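Local structure of N-acylethanolamine-hydrolyzing acid amidase alpha-subunit (Caenorhabditis elegans, 6DY3) at the interface of chains A and B. The protein forms, with the catalytic beta-subunit, a lysosomal amidase that hydrolyses N-acylethanolamines such as N-palmitoylethanolamine to free fatty acid and ethanolamine. Sequence-based numbering; all coordinates share one arbitrary frame. Chains: chain A, N-acylethanolamine-hydrolyzing acid amidase alpha-subunit; chain B, N-acylethanolamine-hydrolyzing acid amidase beta-subunit.

Contact 1: the interface of chains A and B. Residues chain A 32-33, 36, 39-40, 43-44, 81, 85, 87; chain B 29-30, 32, 50-51.
B:Leu51 forks between helices 40-48 and 72-85 of the alpha-subunit. Its CD1 branch crosses A:Val44 at about a right angle, 3.6 Å from CG2, while CD2 turns the other way, to A:Ile81 CG2 at 3.7 Å. A:Leu40 lies obliquely across the fork and sends its own CD2 to the methyl CB of B:Ala50, 3.6 Å away. Farther along, B:Ile32 divides its branches, CD1 meeting A:Val32 CG1 and CG2 lying 3.6 Å from A:His36 CE1. At the rim, the amide of B:Asn29, the N-glycosylated asparagine, stacks on A:Tyr39, the planes 24° apart, with CB over the ring centre at 3.7 Å from its centroid; an alanine at A:Tyr39 would take away this ring face and would probably loosen the beta-subunit loop. Behind this shell, the carbonyl of A:Val32 positions A:His36: a nearly straight hydrogen bond runs from ND1 to A:Val32 O at 2.8 Å, on a lone pair in the carbonyl plane, which fixes the imidazole's rotation and turns its CD2 edge toward B:Asn29 O. No polar bond crosses here; the patch joins the two products of autocatalytic cleavage by apolar contact.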
ATOM      1  N   VAL A  32      -2.605 -18.536   5.463  1.00 48.78           N
ATOM      2  CA  VAL A  32      -1.679 -17.747   4.654  1.00 45.91           C
ATOM      3  C   VAL A  32      -0.241 -18.158   4.947  1.00 46.70           C
ATOM      4  O   VAL A  32       0.554 -18.400   4.031  1.00 45.92           O
ATOM      5  CB  VAL A  32      -1.900 -16.243   4.903  1.00 45.44           C
ATOM      6  CG1 VAL A  32      -0.792 -15.407   4.262  1.00 44.94           C
ATOM      7  CG2 VAL A  32      -3.264 -15.815   4.374  1.00 45.61           C
ATOM      8  N   ILE A  33       0.119 -18.231   6.233  1.00 50.82           N
ATOM      9  CA  ILE A  33       1.484 -18.596   6.605  1.00 51.35           C
ATOM     10  C   ILE A  33       1.788 -20.025   6.173  1.00 54.30           C
ATOM     11  O   ILE A  33       2.867 -20.315   5.641  1.00 52.44           O
ATOM     12  CB  ILE A  33       1.692 -18.405   8.121  1.00 49.88           C
ATOM     13  CG1 ILE A  33       1.495 -16.938   8.527  1.00 49.55           C
ATOM     14  CG2 ILE A  33       3.071 -18.896   8.549  1.00 49.86           C
ATOM     15  CD1 ILE A  33       2.407 -15.955   7.818  1.00 53.59           C
ATOM     16  N   HIS A  36       2.684 -20.301   2.450  1.00 57.37           N
ATOM     17  CA  HIS A  36       3.913 -19.659   2.002  1.00 55.83           C
ATOM     18  C   HIS A  36       5.090 -19.961   2.922  1.00 56.97           C
ATOM     19  O   HIS A  36       6.125 -19.293   2.840  1.00 59.36           O
ATOM     20  CB  HIS A  36       3.704 -18.149   1.883  1.00 54.32           C
ATOM     21  CG  HIS A  36       2.558 -17.765   1.000  1.00 51.14           C
ATOM     22  ND1 HIS A  36       1.258 -17.709   1.451  1.00 50.34           N
ATOM     23  CD2 HIS A  36       2.518 -17.420  -0.308  1.00 52.61           C
ATOM     24  CE1 HIS A  36       0.465 -17.345   0.459  1.00 55.00           C
ATOM     25  NE2 HIS A  36       1.205 -17.162  -0.620  1.00 55.91           N
ATOM     26  N   TYR A  39       8.746 -19.833   1.670  1.00 63.32           N
ATOM     27  CA  TYR A  39       9.426 -18.601   1.288  1.00 62.83           C
ATOM     28  C   TYR A  39       9.743 -17.691   2.465  1.00 62.52           C
ATOM     29  O   TYR A  39      10.584 -16.797   2.325  1.00 61.35           O
ATOM     30  CB  TYR A  39       8.571 -17.818   0.286  1.00 60.23           C
ATOM     31  CG  TYR A  39       8.151 -18.615  -0.923  1.00 59.62           C
ATOM     32  CD1 TYR A  39       9.060 -18.930  -1.918  1.00 61.08           C
ATOM     33  CD2 TYR A  39       6.841 -19.044  -1.070  1.00 60.11           C
ATOM     34  CE1 TYR A  39       8.677 -19.654  -3.029  1.00 65.43           C
ATOM     35  CE2 TYR A  39       6.450 -19.772  -2.179  1.00 63.63           C
ATOM     36  CZ  TYR A  39       7.373 -20.072  -3.154  1.00 65.44           C
ATOM     37  OH  TYR A  39       6.991 -20.794  -4.256  1.00 68.22           O
ATOM     38  N   LEU A  40       9.102 -17.897   3.620  1.00 62.17           N
ATOM     39  CA  LEU A  40       9.173 -16.894   4.680  1.00 59.20           C
ATOM     40  C   LEU A  40      10.581 -16.730   5.231  1.00 59.99           C
ATOM     41  O   LEU A  40      11.023 -15.579   5.397  1.00 59.20           O
ATOM     42  CB  LEU A  40       8.174 -17.243   5.787  1.00 55.72           C
ATOM     43  CG  LEU A  40       6.716 -17.376   5.341  1.00 57.32           C
ATOM     44  CD1 LEU A  40       5.803 -17.493   6.549  1.00 56.98           C
ATOM     45  CD2 LEU A  40       6.276 -16.218   4.438  1.00 55.75           C
ATOM     46  N   VAL A  43      12.669 -14.518   2.928  1.00 47.86           N
ATOM     47  CA  VAL A  43      12.192 -13.138   2.853  1.00 47.63           C
ATOM     48  C   VAL A  43      12.684 -12.349   4.054  1.00 48.81           C
ATOM     49  O   VAL A  43      13.185 -11.225   3.921  1.00 45.66           O
ATOM     50  CB  VAL A  43      10.656 -13.108   2.748  1.00 46.38           C
ATOM     51  CG1 VAL A  43      10.106 -11.726   3.090  1.00 41.74           C
ATOM     52  CG2 VAL A  43      10.221 -13.516   1.342  1.00 49.43           C
ATOM     53  N   VAL A  44      12.559 -12.932   5.244  1.00 54.22           N
ATOM     54  CA  VAL A  44      12.999 -12.249   6.453  1.00 52.69           C
ATOM     55  C   VAL A  44      14.489 -11.958   6.374  1.00 51.97           C
ATOM     56  O   VAL A  44      14.930 -10.821   6.570  1.00 53.14           O
ATOM     57  CB  VAL A  44      12.664 -13.092   7.697  1.00 54.90           C
ATOM     58  CG1 VAL A  44      13.204 -12.418   8.969  1.00 58.54           C
ATOM     59  CG2 VAL A  44      11.163 -13.384   7.767  1.00 52.10           C
ATOM     60  N   ILE A  81       1.281 -14.851  13.890  1.00 46.90           N
ATOM     61  CA  ILE A  81       2.099 -14.975  12.686  1.00 48.68           C
ATOM     62  C   ILE A  81       3.476 -15.519  13.040  1.00 50.97           C
ATOM     63  O   ILE A  81       4.011 -16.393  12.348  1.00 46.78           O
ATOM     64  CB  ILE A  81       2.191 -13.619  11.959  1.00 48.44           C
ATOM     65  CG1 ILE A  81       0.839 -13.271  11.326  1.00 46.82           C
ATOM     66  CG2 ILE A  81       3.293 -13.648  10.891  1.00 47.27           C
ATOM     67  CD1 ILE A  81       0.791 -11.896  10.683  1.00 46.86           C
ATOM     68  N   SER A  85       4.738 -19.116  11.565  1.00 59.88           N
ATOM     69  CA  SER A  85       5.902 -19.099  10.691  1.00 59.75           C
ATOM     70  C   SER A  85       7.139 -19.685  11.356  1.00 61.88           C
ATOM     71  O   SER A  85       8.064 -20.111  10.654  1.00 60.16           O
ATOM     72  CB  SER A  85       6.193 -17.669  10.236  1.00 56.24           C
ATOM     73  OG  SER A  85       6.532 -16.849  11.338  1.00 51.93           O
ATOM     74  N   LEU A  87       9.197 -17.869  13.189  1.00 61.26           N
ATOM     75  CA  LEU A  87      10.194 -16.828  13.035  1.00 58.88           C
ATOM     76  C   LEU A  87      10.129 -15.860  14.212  1.00 55.35           C
ATOM     77  O   LEU A  87       9.048 -15.613  14.753  1.00 55.25           O
ATOM     78  CB  LEU A  87       9.968 -16.063  11.728  1.00 59.58           C
ATOM     79  CG  LEU A  87      10.083 -16.947  10.483  1.00 63.73           C
ATOM     80  CD1 LEU A  87       9.437 -16.281   9.281  1.00 65.74           C
ATOM     81  CD2 LEU A  87      11.538 -17.290  10.196  1.00 63.85           C
TER
ATOM     82  N   ASN B  29       6.400 -14.057  -4.770  1.00 36.23           N
ATOM     83  CA  ASN B  29       5.964 -15.364  -4.297  1.00 36.68           C
ATOM     84  C   ASN B  29       5.033 -15.297  -3.095  1.00 36.00           C
ATOM     85  O   ASN B  29       4.437 -16.320  -2.750  1.00 37.43           O
ATOM     86  CB  ASN B  29       7.178 -16.215  -3.933  1.00 42.57           C
ATOM     87  CG  ASN B  29       7.900 -16.775  -5.144  1.00 48.85           C
ATOM     88  OD1 ASN B  29       7.299 -17.050  -6.179  1.00 50.89           O
ATOM     89  ND2 ASN B  29       9.202 -16.945  -5.010  1.00 63.26           N
ATOM     90  N   ILE B  30       4.891 -14.140  -2.449  1.00 34.79           N
ATOM     91  CA  ILE B  30       4.078 -14.059  -1.238  1.00 37.13           C
ATOM     92  C   ILE B  30       3.046 -12.944  -1.351  1.00 34.17           C
ATOM     93  O   ILE B  30       2.446 -12.538  -0.349  1.00 34.14           O
ATOM     94  CB  ILE B  30       4.965 -13.873   0.009  1.00 36.74           C
ATOM     95  CG1 ILE B  30       5.784 -12.584  -0.088  1.00 33.96           C
ATOM     96  CG2 ILE B  30       5.887 -15.076   0.171  1.00 41.03           C
ATOM     97  CD1 ILE B  30       6.465 -12.195   1.203  1.00 32.10           C
ATOM     98  N   ILE B  32      -0.510 -11.606  -1.993  1.00 35.20           N
ATOM     99  CA  ILE B  32      -1.827 -12.210  -1.825  1.00 36.03           C
ATOM    100  C   ILE B  32      -2.897 -11.126  -1.837  1.00 35.69           C
ATOM    101  O   ILE B  32      -2.636  -9.957  -1.534  1.00 34.68           O
ATOM    102  CB  ILE B  32      -1.902 -13.039  -0.518  1.00 36.43           C
ATOM    103  CG1 ILE B  32      -1.624 -12.143   0.693  1.00 35.73           C
ATOM    104  CG2 ILE B  32      -0.924 -14.211  -0.568  1.00 36.93           C
ATOM    105  CD1 ILE B  32      -1.843 -12.818   2.028  1.00 36.67           C
ATOM    106  N   ALA B  50       2.629 -12.261   2.738  1.00 45.59           N
ATOM    107  CA  ALA B  50       2.763 -13.152   3.881  1.00 45.58           C
ATOM    108  C   ALA B  50       3.725 -12.551   4.894  1.00 43.51           C
ATOM    109  O   ALA B  50       4.822 -12.117   4.536  1.00 43.09           O
ATOM    110  CB  ALA B  50       3.258 -14.523   3.419  1.00 47.17           C
ATOM    111  N   LEU B  51       3.298 -12.538   6.163  1.00 41.82           N
ATOM    112  CA  LEU B  51       4.011 -11.937   7.295  1.00 39.04           C
ATOM    113  C   LEU B  51       3.558 -10.508   7.573  1.00 35.62           C
ATOM    114  O   LEU B  51       3.778  -9.994   8.674  1.00 38.00           O
ATOM    115  CB  LEU B  51       5.533 -11.942   7.110  1.00 38.25           C
ATOM    116  CG  LEU B  51       6.220 -13.308   7.063  1.00 41.96           C
ATOM    117  CD1 LEU B  51       7.709 -13.134   6.793  1.00 41.00           C
ATOM    118  CD2 LEU B  51       5.998 -14.088   8.353  1.00 45.40           C
TER

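Contact 2: the interface of chains A and B. Residues chain A 50, 102-105; chain B 20-23, 72.
With CG anti to the backbone N (chi1 -160°), B:Asp22 swings its carboxylate between A:Tyr50 and A:Asp105, and a similar turn in B:Tyr21 (chi1 -155°) lays its ring beneath the alpha-subunit loop. The phenol OH of A:Tyr50 donates at 2.8 Å to B:Asp22 OD1, which accepts on its anti lone pair, the one away from its other oxygen. Ring and carboxylate stand 73° apart, and OD1 arrives in plane at the ring's edge while A:Ala102 CB rests on one face, off centre. The backbone of B:Asp22 is held as well: its N donates to A:Ala103 O at 2.9 Å, from above the carbonyl plane, with a weaker, poorly aligned bond to A:Ala102 O. The face of B:Tyr21 carries the A:Ala103 CA, 3.9 Å from the ring centroid, beside the A:Ala102 carbonyl oxygen. Its OH shares a water with A:Ala102 N, which lies 3.0 Å from that water on a nearly straight line. The carboxylates of B:Asp22 and A:Asp105 come near each other, OD1 to OD2 at 3.7 Å, and their proximity might raise the pKa of one. Away from this polar cluster, A:Phe104 and B:Tyr72 run antiparallel alongside one another, CD2 of A:Phe104 3.7 Å above the centre of the B:Tyr72 ring. The site holds the loop near the alpha-subunit's C-terminal end against the beta-subunit loop that follows strand 13-20, and so is likely to keep the cleaved end in place.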
ATOM      1  N   TYR A  50      18.284  -4.808   4.325  1.00 42.87           N
ATOM      2  CA  TYR A  50      17.995  -3.451   3.884  1.00 41.46           C
ATOM      3  C   TYR A  50      17.985  -2.446   5.026  1.00 39.06           C
ATOM      4  O   TYR A  50      18.006  -1.239   4.764  1.00 40.54           O
ATOM      5  CB  TYR A  50      16.649  -3.409   3.164  1.00 42.46           C
ATOM      6  CG  TYR A  50      16.676  -4.004   1.770  1.00 44.86           C
ATOM      7  CD1 TYR A  50      16.850  -3.201   0.652  1.00 42.70           C
ATOM      8  CD2 TYR A  50      16.522  -5.374   1.576  1.00 48.18           C
ATOM      9  CE1 TYR A  50      16.864  -3.743  -0.623  1.00 45.63           C
ATOM     10  CE2 TYR A  50      16.536  -5.925   0.305  1.00 48.54           C
ATOM     11  CZ  TYR A  50      16.706  -5.106  -0.790  1.00 47.54           C
ATOM     12  OH  TYR A  50      16.719  -5.651  -2.055  1.00 47.47           O
ATOM     13  N   ALA A 102      12.660  -2.329   2.485  1.00 41.25           N
ATOM     14  CA  ALA A 102      13.183  -3.075   1.350  1.00 39.81           C
ATOM     15  C   ALA A 102      12.584  -2.620   0.030  1.00 37.01           C
ATOM     16  O   ALA A 102      12.891  -3.205  -1.011  1.00 38.03           O
ATOM     17  CB  ALA A 102      12.943  -4.576   1.544  1.00 37.42           C
ATOM     18  N   ALA A 103      11.743  -1.587   0.049  1.00 35.56           N
ATOM     19  CA  ALA A 103      11.145  -1.082  -1.181  1.00 34.79           C
ATOM     20  C   ALA A 103      12.126  -0.237  -1.983  1.00 35.67           C
ATOM     21  O   ALA A 103      12.170  -0.335  -3.215  1.00 40.34           O
ATOM     22  CB  ALA A 103       9.897  -0.269  -0.849  1.00 32.27           C
ATOM     23  N   PHE A 104      12.923   0.586  -1.311  1.00 36.04           N
ATOM     24  CA  PHE A 104      13.824   1.525  -1.967  1.00 37.21           C
ATOM     25  C   PHE A 104      15.208   1.348  -1.358  1.00 41.87           C
ATOM     26  O   PHE A 104      15.410   1.640  -0.177  1.00 42.30           O
ATOM     27  CB  PHE A 104      13.313   2.960  -1.805  1.00 38.69           C
ATOM     28  CG  PHE A 104      14.079   3.974  -2.601  1.00 43.04           C
ATOM     29  CD1 PHE A 104      14.243   3.820  -3.965  1.00 46.40           C
ATOM     30  CD2 PHE A 104      14.622   5.089  -1.987  1.00 42.87           C
ATOM     31  CE1 PHE A 104      14.947   4.759  -4.704  1.00 49.39           C
ATOM     32  CE2 PHE A 104      15.327   6.029  -2.721  1.00 44.28           C
ATOM     33  CZ  PHE A 104      15.488   5.864  -4.079  1.00 47.58           C
ATOM     34  N   ASP A 105      16.154   0.861  -2.156  1.00 54.10           N
ATOM     35  CA  ASP A 105      17.485   0.551  -1.644  1.00 59.73           C
ATOM     36  C   ASP A 105      18.244   1.835  -1.333  1.00 60.48           C
ATOM     37  O   ASP A 105      18.513   2.642  -2.231  1.00 56.48           O
ATOM     38  CB  ASP A 105      18.253  -0.292  -2.658  1.00 60.19           C
ATOM     39  CG  ASP A 105      19.404  -1.055  -2.032  1.00 59.47           C
ATOM     40  OD1 ASP A 105      19.806  -0.710  -0.902  1.00 58.45           O
ATOM     41  OD2 ASP A 105      19.901  -2.008  -2.669  1.00 61.71           O
TER
ATOM     42  N   ASP B  20       6.371  -0.912  -6.820  1.00 34.78           N
ATOM     43  CA  ASP B  20       7.776  -1.156  -7.121  1.00 35.69           C
ATOM     44  C   ASP B  20       8.533  -1.421  -5.824  1.00 35.30           C
ATOM     45  O   ASP B  20       8.441  -0.645  -4.867  1.00 35.66           O
ATOM     46  CB  ASP B  20       8.390   0.027  -7.874  1.00 36.66           C
ATOM     47  CG  ASP B  20       7.703   0.295  -9.220  1.00 37.93           C
ATOM     48  OD1 ASP B  20       7.661   1.467  -9.649  1.00 38.61           O
ATOM     49  OD2 ASP B  20       7.198  -0.660  -9.850  1.00 39.89           O
ATOM     50  N   TYR B  21       9.285  -2.514  -5.804  1.00 38.20           N
ATOM     51  CA  TYR B  21       9.932  -3.013  -4.601  1.00 38.12           C
ATOM     52  C   TYR B  21      11.305  -3.525  -4.991  1.00 41.00           C
ATOM     53  O   TYR B  21      11.423  -4.309  -5.937  1.00 47.97           O
ATOM     54  CB  TYR B  21       9.096  -4.134  -3.982  1.00 41.32           C
ATOM     55  CG  TYR B  21       9.264  -4.354  -2.499  1.00 39.74           C
ATOM     56  CD1 TYR B  21       8.591  -3.562  -1.577  1.00 36.38           C
ATOM     57  CD2 TYR B  21      10.063  -5.389  -2.022  1.00 41.85           C
ATOM     58  CE1 TYR B  21       8.723  -3.776  -0.224  1.00 37.48           C
ATOM     59  CE2 TYR B  21      10.203  -5.615  -0.659  1.00 42.43           C
ATOM     60  CZ  TYR B  21       9.531  -4.807   0.232  1.00 41.55           C
ATOM     61  OH  TYR B  21       9.671  -5.038   1.582  1.00 44.14           O
ATOM     62  N   ASP B  22      12.340  -3.078  -4.276  1.00 37.59           N
ATOM     63  CA  ASP B  22      13.704  -3.465  -4.627  1.00 36.40           C
ATOM     64  C   ASP B  22      13.901  -4.969  -4.514  1.00 34.94           C
ATOM     65  O   ASP B  22      14.636  -5.568  -5.305  1.00 36.76           O
ATOM     66  CB  ASP B  22      14.700  -2.738  -3.730  1.00 38.97           C
ATOM     67  CG  ASP B  22      16.084  -2.710  -4.317  1.00 42.16           C
ATOM     68  OD1 ASP B  22      16.892  -3.608  -3.986  1.00 43.20           O
ATOM     69  OD2 ASP B  22      16.358  -1.795  -5.121  1.00 43.43           O
ATOM     70  N   MET B  23      13.249  -5.592  -3.538  1.00 37.59           N
ATOM     71  CA  MET B  23      13.335  -7.035  -3.323  1.00 38.21           C
ATOM     72  C   MET B  23      12.261  -7.742  -4.153  1.00 38.22           C
ATOM     73  O   MET B  23      11.400  -8.460  -3.651  1.00 39.84           O
ATOM     74  CB  MET B  23      13.190  -7.332  -1.836  1.00 39.58           C
ATOM     75  CG  MET B  23      13.715  -8.658  -1.377  1.00 42.05           C
ATOM     76  SD  MET B  23      13.469  -8.791   0.406  1.00 44.12           S
ATOM     77  CE  MET B  23      11.726  -9.195   0.490  1.00 44.59           C
ATOM     78  N   TYR B  72      10.129   9.901  -0.498  1.00 41.08           N
ATOM     79  CA  TYR B  72      11.560   9.999  -0.246  1.00 43.90           C
ATOM     80  C   TYR B  72      12.045  11.379  -0.658  1.00 51.64           C
ATOM     81  O   TYR B  72      11.962  11.748  -1.835  1.00 46.75           O
ATOM     82  CB  TYR B  72      12.335   8.917  -1.005  1.00 41.05           C
ATOM     83  CG  TYR B  72      11.812   7.521  -0.778  1.00 37.48           C
ATOM     84  CD1 TYR B  72      11.917   6.918   0.470  1.00 35.55           C
ATOM     85  CD2 TYR B  72      11.227   6.798  -1.815  1.00 35.02           C
ATOM     86  CE1 TYR B  72      11.444   5.636   0.688  1.00 35.44           C
ATOM     87  CE2 TYR B  72      10.754   5.514  -1.611  1.00 33.51           C
ATOM     88  CZ  TYR B  72      10.865   4.936  -0.353  1.00 36.53           C
ATOM     89  OH  TYR B  72      10.396   3.659  -0.127  1.00 37.42           O
TER
HETATM   90  O   HOH W   1       9.948  -3.209   3.279  1.00 28.75           O
HETATM   91  O   HOH W   2      15.409   0.423  -5.292  1.00 38.06           O

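Contact 3: the interface of chains A and B. Residues chain A 42-43, 46-47, 99; chain B 21, 23, 26, 52.
In this acid ceramidase family enzyme, whose beta-subunit has the Ntn-hydrolase fold with an N-terminal cysteine nucleophile, helix 40-48 and the loop residue A:Tyr99 of the alpha-subunit meet the beta-subunit through a dry side and a wet one. On the dry side, B:Leu26 from helix 24-28 crosses A:Glu46 at about a right angle and sets its CD1 branch 3.7 Å from CB. The glutamate, with CG anti to the backbone N (chi1 -165°) and its chain bent at chi2 (58°), thus offers its aliphatic stem rather than its carboxylate; the stem also passes obliquely over B:Met23, CG lying 3.8 Å from SD. A bend at chi3 (78°) curls the methionine's methyl CE toward the helix, 3.4 Å from A:Thr47 OG1 and close to the CG1 branch of A:Val43. The threonine hydroxyl is positioned within its own helix, donating to A:Val43 O at 2.7 Å from above the carbonyl plane, and this puts OG1 on the border between the two sides. No direct polar bond crosses; on the wet side ordered water does the joining. One molecule collects the hydroxyls of A:Thr47, B:Tyr21 and B:Tyr52, with B:Tyr52 OH 2.7 Å from the water. B:Tyr52 and A:Thr47 point at each other tip to tip but stop 4.1 Å apart, OH to CG2. The water that B:Tyr21 OH shares with A:Ala102 N also meets the backbone carbonyl of A:Tyr99, whose O lies 2.7 Å from it.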
ATOM      1  N   GLY A  42      13.540 -16.999   3.898  1.00 53.35           N
ATOM      2  CA  GLY A  42      14.387 -16.244   2.991  1.00 53.56           C
ATOM      3  C   GLY A  42      13.975 -14.788   2.876  1.00 50.81           C
ATOM      4  O   GLY A  42      14.825 -13.902   2.733  1.00 51.97           O
ATOM      5  N   VAL A  43      12.669 -14.518   2.928  1.00 47.86           N
ATOM      6  CA  VAL A  43      12.192 -13.138   2.853  1.00 47.63           C
ATOM      7  C   VAL A  43      12.684 -12.349   4.054  1.00 48.81           C
ATOM      8  O   VAL A  43      13.185 -11.225   3.921  1.00 45.66           O
ATOM      9  CB  VAL A  43      10.656 -13.108   2.748  1.00 46.38           C
ATOM     10  CG1 VAL A  43      10.106 -11.726   3.090  1.00 41.74           C
ATOM     11  CG2 VAL A  43      10.221 -13.516   1.342  1.00 49.43           C
ATOM     12  N   GLU A  46      16.427 -11.697   3.900  1.00 56.00           N
ATOM     13  CA  GLU A  46      16.778 -10.747   2.855  1.00 57.70           C
ATOM     14  C   GLU A  46      16.265  -9.342   3.157  1.00 50.08           C
ATOM     15  O   GLU A  46      16.900  -8.359   2.761  1.00 49.46           O
ATOM     16  CB  GLU A  46      16.228 -11.226   1.510  1.00 59.68           C
ATOM     17  CG  GLU A  46      16.835 -10.513   0.317  1.00 63.97           C
ATOM     18  CD  GLU A  46      18.350 -10.652   0.268  1.00 67.83           C
ATOM     19  OE1 GLU A  46      18.864 -11.750   0.586  1.00 67.69           O
ATOM     20  OE2 GLU A  46      19.025  -9.662  -0.082  1.00 68.47           O
ATOM     21  N   THR A  47      15.128  -9.227   3.848  1.00 43.94           N
ATOM     22  CA  THR A  47      14.604  -7.911   4.205  1.00 40.84           C
ATOM     23  C   THR A  47      15.492  -7.218   5.233  1.00 41.38           C
ATOM     24  O   THR A  47      15.726  -6.007   5.139  1.00 35.98           O
ATOM     25  CB  THR A  47      13.176  -8.035   4.739  1.00 36.77           C
ATOM     26  OG1 THR A  47      12.363  -8.694   3.768  1.00 38.91           O
ATOM     27  CG2 THR A  47      12.582  -6.665   5.025  1.00 34.73           C
ATOM     28  N   TYR A  99       7.757  -0.517   6.891  1.00 38.51           N
ATOM     29  CA  TYR A  99       7.022  -1.139   5.795  1.00 37.90           C
ATOM     30  C   TYR A  99       7.761  -1.013   4.467  1.00 40.93           C
ATOM     31  O   TYR A  99       7.634  -1.893   3.610  1.00 40.49           O
ATOM     32  CB  TYR A  99       5.617  -0.524   5.686  1.00 36.51           C
ATOM     33  CG  TYR A  99       5.601   0.952   5.343  1.00 37.36           C
ATOM     34  CD1 TYR A  99       5.506   1.375   4.020  1.00 36.33           C
ATOM     35  CD2 TYR A  99       5.682   1.920   6.334  1.00 38.50           C
ATOM     36  CE1 TYR A  99       5.499   2.722   3.695  1.00 38.85           C
ATOM     37  CE2 TYR A  99       5.676   3.271   6.020  1.00 40.91           C
ATOM     38  CZ  TYR A  99       5.584   3.668   4.698  1.00 43.22           C
ATOM     39  OH  TYR A  99       5.581   5.014   4.376  1.00 45.79           O
TER
ATOM     40  N   TYR B  21       9.285  -2.514  -5.804  1.00 38.20           N
ATOM     41  CA  TYR B  21       9.932  -3.013  -4.601  1.00 38.12           C
ATOM     42  C   TYR B  21      11.305  -3.525  -4.991  1.00 41.00           C
ATOM     43  O   TYR B  21      11.423  -4.309  -5.937  1.00 47.97           O
ATOM     44  CB  TYR B  21       9.096  -4.134  -3.982  1.00 41.32           C
ATOM     45  CG  TYR B  21       9.264  -4.354  -2.499  1.00 39.74           C
ATOM     46  CD1 TYR B  21       8.591  -3.562  -1.577  1.00 36.38           C
ATOM     47  CD2 TYR B  21      10.063  -5.389  -2.022  1.00 41.85           C
ATOM     48  CE1 TYR B  21       8.723  -3.776  -0.224  1.00 37.48           C
ATOM     49  CE2 TYR B  21      10.203  -5.615  -0.659  1.00 42.43           C
ATOM     50  CZ  TYR B  21       9.531  -4.807   0.232  1.00 41.55           C
ATOM     51  OH  TYR B  21       9.671  -5.038   1.582  1.00 44.14           O
ATOM     52  N   MET B  23      13.249  -5.592  -3.538  1.00 37.59           N
ATOM     53  CA  MET B  23      13.335  -7.035  -3.323  1.00 38.21           C
ATOM     54  C   MET B  23      12.261  -7.742  -4.153  1.00 38.22           C
ATOM     55  O   MET B  23      11.400  -8.460  -3.651  1.00 39.84           O
ATOM     56  CB  MET B  23      13.190  -7.332  -1.836  1.00 39.58           C
ATOM     57  CG  MET B  23      13.715  -8.658  -1.377  1.00 42.05           C
ATOM     58  SD  MET B  23      13.469  -8.791   0.406  1.00 44.12           S
ATOM     59  CE  MET B  23      11.726  -9.195   0.490  1.00 44.59           C
ATOM     60  N   LEU B  26      11.535 -12.015  -4.739  1.00 42.78           N
ATOM     61  CA  LEU B  26      11.141 -12.720  -3.521  1.00 42.67           C
ATOM     62  C   LEU B  26       9.740 -12.324  -3.081  1.00 39.42           C
ATOM     63  O   LEU B  26       8.985 -13.161  -2.570  1.00 38.28           O
ATOM     64  CB  LEU B  26      12.143 -12.458  -2.400  1.00 44.50           C
ATOM     65  CG  LEU B  26      13.518 -13.113  -2.529  1.00 47.47           C
ATOM     66  CD1 LEU B  26      14.383 -12.777  -1.319  1.00 47.50           C
ATOM     67  CD2 LEU B  26      13.402 -14.625  -2.688  1.00 47.38           C
ATOM     68  N   TYR B  52       2.919  -9.863   6.603  1.00 31.60           N
ATOM     69  CA  TYR B  52       2.433  -8.496   6.751  1.00 31.00           C
ATOM     70  C   TYR B  52       0.916  -8.512   6.880  1.00 33.06           C
ATOM     71  O   TYR B  52       0.218  -8.922   5.947  1.00 36.32           O
ATOM     72  CB  TYR B  52       2.854  -7.638   5.559  1.00 30.02           C
ATOM     73  CG  TYR B  52       4.352  -7.478   5.418  1.00 30.44           C
ATOM     74  CD1 TYR B  52       5.104  -8.412   4.724  1.00 30.41           C
ATOM     75  CD2 TYR B  52       5.012  -6.397   5.979  1.00 28.12           C
ATOM     76  CE1 TYR B  52       6.465  -8.276   4.595  1.00 28.86           C
ATOM     77  CE2 TYR B  52       6.371  -6.254   5.853  1.00 27.56           C
ATOM     78  CZ  TYR B  52       7.095  -7.194   5.162  1.00 27.95           C
ATOM     79  OH  TYR B  52       8.461  -7.058   5.034  1.00 27.53           O
TER
HETATM   80  O   HOH W   3       9.948  -3.209   3.279  1.00 28.75           O
HETATM   81  O   HOH W   4       9.690  -7.506   2.678  1.00 33.38           O

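The three contacts lie in a row along the alpha-beta interface. Contact 3 is in the middle, with C-alpha centres about 9 Å from those of both contact 1 and contact 2, which are themselves about 18 Å apart. A:Val43 belongs to contacts 1 and 3, so helix 40-48 runs from one into the other; contacts 2 and 3 share B:Tyr21, B:Met23 and a water at B:Tyr21 OH. The character changes along the row, from apolar in contact 1, through mixed apolar and water-linked in contact 3, to directly hydrogen-bonded with waters in contact 2, a layout likely to keep the cleaved chains together.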